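Lmo0135 protein (Listeria monocytogenes EGD-e, PDB 5ISU) is the substrate-binding protein CtaP of an ABC transporter and, like its family 5 relatives, probably captures peptides or similar solutes outside the membrane for import. Local coordinates at residues R113-F118 with E145-T150; A261-N266 with Q277-A282. All coordinates share one frame; numbering follows the deposited sequence.

Contact 1 (R113-F118 with E145-T150); sequences RGNFVF and ENTIKT
Thr-147, in the short helix 144-148, meets Asn-115 with both branches of its side chain and Phe-116 with one. Its CB points at segment 113-118 and forks there. The hydroxyl branch lies beside the backbone N (chi1 -58°), and OG1 comes within 3.7 Å of Asn-115 CB, a van der Waals approach to an aliphatic carbon. The methyl branch, CG2, does most of the work. It stands 3.7 Å from the same Asn-115 CB and equally 3.7 Å from Phe-116 CZ, with CE1 and CE2 of that ring a little farther off. CG2 sits over one face of the Phe-116 ring, 4.1 Å from its centroid and 27° off the normal, a CH-pi contact displaced toward the CZ end. The CA-CB bond of Phe-116 is not aimed at the helix; the length of the side chain brings CZ to the methyl. A short 3-10 turn, closed by the bond from Phe-116 N to Arg-113 O, presents the two residues together. Phe-116 also packs on Val-100, Ile-103 and Leu-104 of helix 93-104, while Ile-148 turns away to Leu-66, Tyr-75 and Val-77 on strands 63-68 and 74-79.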
ATOM      1  N   ARG A 113      -5.795  13.817   6.653  1.00 55.93           N
ATOM      2  CA  ARG A 113      -5.594  15.156   7.202  1.00 52.91           C
ATOM      3  C   ARG A 113      -4.181  15.377   7.733  1.00 52.81           C
ATOM      4  O   ARG A 113      -3.618  16.451   7.537  1.00 50.48           O
ATOM      5  CB  ARG A 113      -6.608  15.439   8.296  1.00 54.42           C
ATOM      6  CG  ARG A 113      -6.509  16.857   8.833  1.00 55.98           C
ATOM      7  CD  ARG A 113      -7.563  17.176   9.871  1.00 56.73           C
ATOM      8  NE  ARG A 113      -7.398  18.553  10.305  1.00 57.01           N
ATOM      9  CZ  ARG A 113      -6.524  18.967  11.219  1.00 57.57           C
ATOM     10  NH1 ARG A 113      -5.703  18.120  11.826  1.00 56.31           N
ATOM     11  NH2 ARG A 113      -6.474  20.255  11.528  1.00 59.94           N
ATOM     12  N   GLY A 114      -3.615  14.359   8.387  1.00 53.52           N
ATOM     13  CA  GLY A 114      -2.251  14.427   8.939  1.00 56.51           C
ATOM     14  C   GLY A 114      -1.137  14.815   7.963  1.00 56.34           C
ATOM     15  O   GLY A 114      -0.120  15.366   8.369  1.00 59.30           O
ATOM     16  N   ASN A 115      -1.338  14.534   6.680  1.00 54.29           N
ATOM     17  CA  ASN A 115      -0.365  14.858   5.632  1.00 54.05           C
ATOM     18  C   ASN A 115      -0.315  16.350   5.262  1.00 53.22           C
ATOM     19  O   ASN A 115       0.617  16.798   4.574  1.00 49.73           O
ATOM     20  CB  ASN A 115      -0.695  14.056   4.369  1.00 53.13           C
ATOM     21  CG  ASN A 115      -0.607  12.545   4.585  1.00 54.54           C
ATOM     22  OD1 ASN A 115      -0.011  12.083   5.545  1.00 57.75           O
ATOM     23  ND2 ASN A 115      -1.191  11.775   3.669  1.00 54.12           N
ATOM     24  N   PHE A 116      -1.326  17.105   5.686  1.00 52.71           N
ATOM     25  CA  PHE A 116      -1.401  18.542   5.395  1.00 52.93           C
ATOM     26  C   PHE A 116      -1.236  19.411   6.647  1.00 55.06           C
ATOM     27  O   PHE A 116      -1.437  20.631   6.587  1.00 54.73           O
ATOM     28  CB  PHE A 116      -2.723  18.863   4.683  1.00 52.36           C
ATOM     29  CG  PHE A 116      -2.899  18.129   3.374  1.00 50.21           C
ATOM     30  CD1 PHE A 116      -3.452  16.870   3.347  1.00 49.46           C
ATOM     31  CD2 PHE A 116      -2.502  18.709   2.175  1.00 49.61           C
ATOM     32  CE1 PHE A 116      -3.606  16.189   2.149  1.00 49.17           C
ATOM     33  CE2 PHE A 116      -2.659  18.049   0.978  1.00 48.20           C
ATOM     34  CZ  PHE A 116      -3.208  16.781   0.962  1.00 48.46           C
ATOM     35  N   VAL A 117      -0.838  18.781   7.757  1.00 56.74           N
ATOM     36  CA  VAL A 117      -0.638  19.462   9.037  1.00 60.36           C
ATOM     37  C   VAL A 117       0.777  19.151   9.584  1.00 62.79           C
ATOM     38  O   VAL A 117       1.275  18.033   9.444  1.00 61.39           O
ATOM     39  CB  VAL A 117      -1.708  19.019  10.051  1.00 61.43           C
ATOM     40  CG1 VAL A 117      -1.581  19.793  11.351  1.00 65.41           C
ATOM     41  CG2 VAL A 117      -3.093  19.228   9.465  1.00 61.88           C
ATOM     42  N   PHE A 118       1.409  20.155  10.198  1.00 66.52           N
ATOM     43  CA  PHE A 118       2.770  20.040  10.741  1.00 68.52           C
ATOM     44  C   PHE A 118       2.814  20.813  12.030  1.00 72.73           C
ATOM     45  O   PHE A 118       2.585  22.020  12.019  1.00 73.28           O
ATOM     46  CB  PHE A 118       3.765  20.627   9.751  1.00 67.47           C
ATOM     47  CG  PHE A 118       3.634  20.051   8.391  1.00 65.63           C
ATOM     48  CD1 PHE A 118       4.196  18.815   8.096  1.00 65.09           C
ATOM     49  CD2 PHE A 118       2.885  20.700   7.420  1.00 65.63           C
ATOM     50  CE1 PHE A 118       4.047  18.254   6.843  1.00 63.02           C
ATOM     51  CE2 PHE A 118       2.724  20.137   6.166  1.00 63.90           C
ATOM     52  CZ  PHE A 118       3.309  18.914   5.874  1.00 62.84           C
ATOM     53  N   GLU A 145       6.326  16.530  -0.702  1.00 46.56           N
ATOM     54  CA  GLU A 145       6.406  16.271  -2.137  1.00 47.60           C
ATOM     55  C   GLU A 145       5.642  14.986  -2.480  1.00 44.76           C
ATOM     56  O   GLU A 145       4.942  14.929  -3.490  1.00 43.51           O
ATOM     57  CB  GLU A 145       7.852  16.139  -2.607  1.00 53.35           C
ATOM     58  CG  GLU A 145       7.986  15.774  -4.093  1.00 57.85           C
ATOM     59  CD  GLU A 145       9.410  15.880  -4.637  1.00 64.34           C
ATOM     60  OE1 GLU A 145      10.381  16.042  -3.844  1.00 68.47           O
ATOM     61  OE2 GLU A 145       9.549  15.804  -5.879  1.00 69.13           O
ATOM     62  N   ASN A 146       5.779  13.967  -1.634  1.00 42.66           N
ATOM     63  CA  ASN A 146       5.086  12.698  -1.829  1.00 42.60           C
ATOM     64  C   ASN A 146       3.565  12.861  -1.700  1.00 42.75           C
ATOM     65  O   ASN A 146       2.794  12.254  -2.468  1.00 40.62           O
ATOM     66  CB  ASN A 146       5.565  11.676  -0.816  1.00 45.68           C
ATOM     67  CG  ASN A 146       4.895  10.328  -0.989  1.00 46.02           C
ATOM     68  OD1 ASN A 146       5.076   9.655  -2.001  1.00 48.00           O
ATOM     69  ND2 ASN A 146       4.124   9.926   0.005  1.00 47.03           N
ATOM     70  N   THR A 147       3.134  13.653  -0.720  1.00 41.02           N
ATOM     71  CA  THR A 147       1.715  13.926  -0.528  1.00 41.84           C
ATOM     72  C   THR A 147       1.138  14.580  -1.804  1.00 40.05           C
ATOM     73  O   THR A 147       0.036  14.254  -2.227  1.00 40.72           O
ATOM     74  CB  THR A 147       1.498  14.845   0.692  1.00 44.25           C
ATOM     75  OG1 THR A 147       2.057  14.229   1.857  1.00 42.89           O
ATOM     76  CG2 THR A 147       0.050  15.086   0.918  1.00 44.42           C
ATOM     77  N   ILE A 148       1.883  15.496  -2.418  1.00 39.82           N
ATOM     78  CA  ILE A 148       1.437  16.112  -3.668  1.00 40.40           C
ATOM     79  C   ILE A 148       1.346  15.066  -4.800  1.00 39.89           C
ATOM     80  O   ILE A 148       0.449  15.140  -5.633  1.00 37.22           O
ATOM     81  CB  ILE A 148       2.363  17.277  -4.100  1.00 41.56           C
ATOM     82  CG1 ILE A 148       2.181  18.467  -3.161  1.00 44.41           C
ATOM     83  CG2 ILE A 148       2.053  17.749  -5.517  1.00 42.38           C
ATOM     84  CD1 ILE A 148       3.139  19.608  -3.449  1.00 47.59           C
ATOM     85  N   LYS A 149       2.281  14.111  -4.816  1.00 42.17           N
ATOM     86  CA  LYS A 149       2.323  13.042  -5.836  1.00 44.66           C
ATOM     87  C   LYS A 149       1.301  11.913  -5.644  1.00 41.21           C
ATOM     88  O   LYS A 149       1.249  11.012  -6.468  1.00 44.48           O
ATOM     89  CB  LYS A 149       3.701  12.386  -5.878  1.00 47.20           C
ATOM     90  CG  LYS A 149       4.870  13.305  -6.115  1.00 52.50           C
ATOM     91  CD  LYS A 149       4.888  13.930  -7.479  1.00 55.44           C
ATOM     92  CE  LYS A 149       6.241  14.586  -7.692  1.00 60.72           C
ATOM     93  NZ  LYS A 149       6.328  15.189  -9.042  1.00 64.79           N
ATOM     94  N   THR A 150       0.539  11.937  -4.551  1.00 41.50           N
ATOM     95  CA  THR A 150      -0.501  10.930  -4.269  1.00 41.76           C
ATOM     96  C   THR A 150      -1.862  11.623  -4.057  1.00 40.48           C
ATOM     97  O   THR A 150      -2.731  11.104  -3.357  1.00 43.18           O
ATOM     98  CB  THR A 150      -0.137  10.071  -3.015  1.00 44.11           C
ATOM     99  OG1 THR A 150       0.057  10.921  -1.861  1.00 44.31           O
ATOM    100  CG2 THR A 150       1.139   9.254  -3.250  1.00 41.72           C
TER

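Contact 2 (A261-N266 with Q277-A282); sequences ATFNEN and QALSYA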
ATOM      1  N   ALA A 261       7.594 -10.712  10.336  1.00 41.35           N
ATOM      2  CA  ALA A 261       7.190 -11.199  11.643  1.00 43.48           C
ATOM      3  C   ALA A 261       7.583 -10.151  12.677  1.00 44.07           C
ATOM      4  O   ALA A 261       8.644  -9.580  12.586  1.00 43.95           O
ATOM      5  CB  ALA A 261       7.880 -12.502  11.944  1.00 45.54           C
ATOM      6  N   THR A 262       6.719  -9.904  13.650  1.00 46.55           N
ATOM      7  CA  THR A 262       6.986  -8.944  14.721  1.00 47.95           C
ATOM      8  C   THR A 262       7.289  -9.699  15.995  1.00 46.03           C
ATOM      9  O   THR A 262       6.708 -10.740  16.224  1.00 46.08           O
ATOM     10  CB  THR A 262       5.729  -8.132  15.065  1.00 52.06           C
ATOM     11  OG1 THR A 262       4.759  -9.004  15.660  1.00 60.02           O
ATOM     12  CG2 THR A 262       5.120  -7.483  13.844  1.00 51.72           C
ATOM     13  N   PHE A 263       8.161  -9.166  16.843  1.00 46.59           N
ATOM     14  CA  PHE A 263       8.455  -9.791  18.154  1.00 47.33           C
ATOM     15  C   PHE A 263       7.816  -8.897  19.206  1.00 48.10           C
ATOM     16  O   PHE A 263       8.193  -7.732  19.322  1.00 45.52           O
ATOM     17  CB  PHE A 263       9.954  -9.936  18.400  1.00 47.82           C
ATOM     18  CG  PHE A 263      10.656 -10.823  17.393  1.00 45.86           C
ATOM     19  CD1 PHE A 263      10.392 -12.180  17.345  1.00 46.61           C
ATOM     20  CD2 PHE A 263      11.626 -10.308  16.545  1.00 45.08           C
ATOM     21  CE1 PHE A 263      11.037 -12.997  16.430  1.00 46.44           C
ATOM     22  CE2 PHE A 263      12.284 -11.123  15.638  1.00 43.34           C
ATOM     23  CZ  PHE A 263      11.987 -12.469  15.583  1.00 44.99           C
ATOM     24  N   ASN A 264       6.832  -9.430  19.938  1.00 49.94           N
ATOM     25  CA  ASN A 264       6.086  -8.636  20.936  1.00 53.86           C
ATOM     26  C   ASN A 264       6.882  -8.379  22.212  1.00 56.06           C
ATOM     27  O   ASN A 264       6.922  -9.228  23.109  1.00 57.92           O
ATOM     28  CB  ASN A 264       4.769  -9.329  21.299  1.00 56.32           C
ATOM     29  CG  ASN A 264       3.810  -8.422  22.073  1.00 58.81           C
ATOM     30  OD1 ASN A 264       4.166  -7.320  22.490  1.00 59.25           O
ATOM     31  ND2 ASN A 264       2.574  -8.877  22.242  1.00 61.07           N
ATOM     32  N   GLU A 265       7.475  -7.192  22.317  1.00 56.53           N
ATOM     33  CA  GLU A 265       8.262  -6.846  23.500  1.00 60.68           C
ATOM     34  C   GLU A 265       7.447  -6.659  24.796  1.00 62.96           C
ATOM     35  O   GLU A 265       8.032  -6.412  25.843  1.00 66.76           O
ATOM     36  CB  GLU A 265       9.169  -5.649  23.227  1.00 62.49           C
ATOM     37  CG  GLU A 265      10.153  -5.944  22.107  1.00 61.11           C
ATOM     38  CD  GLU A 265      11.200  -4.862  21.898  1.00 63.30           C
ATOM     39  OE1 GLU A 265      11.535  -4.139  22.858  1.00 63.92           O
ATOM     40  OE2 GLU A 265      11.731  -4.775  20.764  1.00 63.80           O
ATOM     41  N   ASN A 266       6.117  -6.750  24.727  1.00 63.71           N
ATOM     42  CA  ASN A 266       5.301  -6.717  25.956  1.00 68.51           C
ATOM     43  C   ASN A 266       5.486  -8.043  26.732  1.00 69.75           C
ATOM     44  O   ASN A 266       5.237  -8.093  27.938  1.00 70.47           O
ATOM     45  CB  ASN A 266       3.818  -6.439  25.679  1.00 70.50           C
ATOM     46  CG  ASN A 266       3.551  -4.991  25.285  1.00 72.93           C
ATOM     47  OD1 ASN A 266       4.399  -4.106  25.472  1.00 73.06           O
ATOM     48  ND2 ASN A 266       2.349  -4.735  24.764  1.00 74.98           N
ATOM     49  N   GLN A 277      17.482 -12.029  18.168  1.00 47.85           N
ATOM     50  CA  GLN A 277      18.507 -12.359  17.179  1.00 49.13           C
ATOM     51  C   GLN A 277      18.580 -13.863  16.967  1.00 51.12           C
ATOM     52  O   GLN A 277      18.781 -14.330  15.837  1.00 49.88           O
ATOM     53  CB  GLN A 277      19.861 -11.815  17.595  1.00 52.75           C
ATOM     54  CG  GLN A 277      19.968 -10.300  17.537  1.00 53.65           C
ATOM     55  CD  GLN A 277      21.298  -9.787  18.068  1.00 55.91           C
ATOM     56  OE1 GLN A 277      21.992 -10.487  18.794  1.00 60.56           O
ATOM     57  NE2 GLN A 277      21.649  -8.554  17.716  1.00 54.96           N
ATOM     58  N   ALA A 278      18.411 -14.629  18.044  1.00 54.24           N
ATOM     59  CA  ALA A 278      18.403 -16.091  17.924  1.00 55.53           C
ATOM     60  C   ALA A 278      17.260 -16.550  17.007  1.00 53.66           C
ATOM     61  O   ALA A 278      17.447 -17.432  16.172  1.00 55.05           O
ATOM     62  CB  ALA A 278      18.274 -16.743  19.288  1.00 57.47           C
ATOM     63  N   LEU A 279      16.098 -15.908  17.142  1.00 52.24           N
ATOM     64  CA  LEU A 279      14.902 -16.241  16.363  1.00 51.00           C
ATOM     65  C   LEU A 279      14.968 -15.721  14.925  1.00 50.55           C
ATOM     66  O   LEU A 279      14.050 -15.965  14.130  1.00 49.04           O
ATOM     67  CB  LEU A 279      13.642 -15.715  17.059  1.00 52.73           C
ATOM     68  CG  LEU A 279      13.367 -16.228  18.477  1.00 55.74           C
ATOM     69  CD1 LEU A 279      12.186 -15.497  19.102  1.00 55.84           C
ATOM     70  CD2 LEU A 279      13.146 -17.738  18.514  1.00 57.44           C
ATOM     71  N   SER A 280      16.031 -14.982  14.614  1.00 48.48           N
ATOM     72  CA  SER A 280      16.274 -14.495  13.264  1.00 45.70           C
ATOM     73  C   SER A 280      17.288 -15.444  12.607  1.00 44.57           C
ATOM     74  O   SER A 280      17.077 -15.945  11.481  1.00 42.32           O
ATOM     75  CB  SER A 280      16.809 -13.053  13.288  1.00 44.83           C
ATOM     76  OG  SER A 280      15.909 -12.199  13.961  1.00 42.87           O
ATOM     77  N   TYR A 281      18.384 -15.681  13.308  1.00 44.91           N
ATOM     78  CA  TYR A 281      19.425 -16.603  12.836  1.00 48.14           C
ATOM     79  C   TYR A 281      18.945 -18.031  12.589  1.00 50.13           C
ATOM     80  O   TYR A 281      19.604 -18.783  11.885  1.00 51.78           O
ATOM     81  CB  TYR A 281      20.590 -16.677  13.831  1.00 50.47           C
ATOM     82  CG  TYR A 281      21.590 -15.554  13.744  1.00 50.93           C
ATOM     83  CD1 TYR A 281      22.409 -15.421  12.622  1.00 50.50           C
ATOM     84  CD2 TYR A 281      21.807 -14.692  14.821  1.00 53.62           C
ATOM     85  CE1 TYR A 281      23.362 -14.415  12.544  1.00 52.27           C
ATOM     86  CE2 TYR A 281      22.774 -13.696  14.758  1.00 53.85           C
ATOM     87  CZ  TYR A 281      23.544 -13.563  13.617  1.00 52.63           C
ATOM     88  OH  TYR A 281      24.488 -12.573  13.550  1.00 55.75           O
ATOM     89  N   ALA A 282      17.833 -18.429  13.197  1.00 51.08           N
ATOM     90  CA  ALA A 282      17.311 -19.775  12.978  1.00 53.32           C
ATOM     91  C   ALA A 282      16.599 -19.922  11.624  1.00 52.55           C
ATOM     92  O   ALA A 282      16.306 -21.041  11.203  1.00 52.55           O
ATOM     93  CB  ALA A 282      16.352 -20.151  14.104  1.00 54.32           C
TER
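Phe-263, at the end of the long strand 248-263, drives its ring toward helix 273-281 and meets Leu-279 and Ser-280 there. The CA-CB bonds of Phe-263 and Leu-279 each point toward the opposite segment, and their apolar atoms make the closest approach of the two segments. Phe-263 CE1 lies 3.8 Å from Leu-279 CB, and Leu-279 CD1 comes to 3.8 Å from the same Phe-263 CE1. Leu-279 thus touches this side of the ring twice, once through the root of its side chain and once through a terminal methyl, which an extended chain (chi2 173°) carries back along the ring toward CD1 of Phe-263. The approach to the ring is oblique. At the other carbon next to CZ, Ser-280 OG stands 4.1 Å from Phe-263 CE2. The serine hydroxyl is turned beside its own backbone N (chi1 -57°), and its hydrogen bond is made to Arg-276 O, one turn back in the same helix. Phe-263 also packs on Ile-395 of the adjoining strand 395-400, and Leu-279 O receives the hydroxyl of Tyr-364. All three touching residues are buried, and what joins strand to helix here is apolar packing, probably favoured by the exclusion of water; with its polar end engaged within the helix, Ser-280 can lie against the aromatic ring without leaving its hydroxyl unpaired.

From the N terminus, the chain passes helix 93-104 and reaches contact 1, which closes a loop of 26 residues holding strands 121-129 and 132-136 and brings helix 144-148 back against the turn before strand 117-118. Contact 2 opens more than a hundred residues later and spans only ten, folding helix 273-281 back on the end of strand 248-263. The two loops follow in series, neither nested nor crossing. Their centres lie about 33 Å apart, and their nearest atoms about 22 Å. Contact 1 belongs to the region of the five-stranded antiparallel sheet, contact 2 to that of the large mixed sheet, so each ties a helix locally within a different part of the fold.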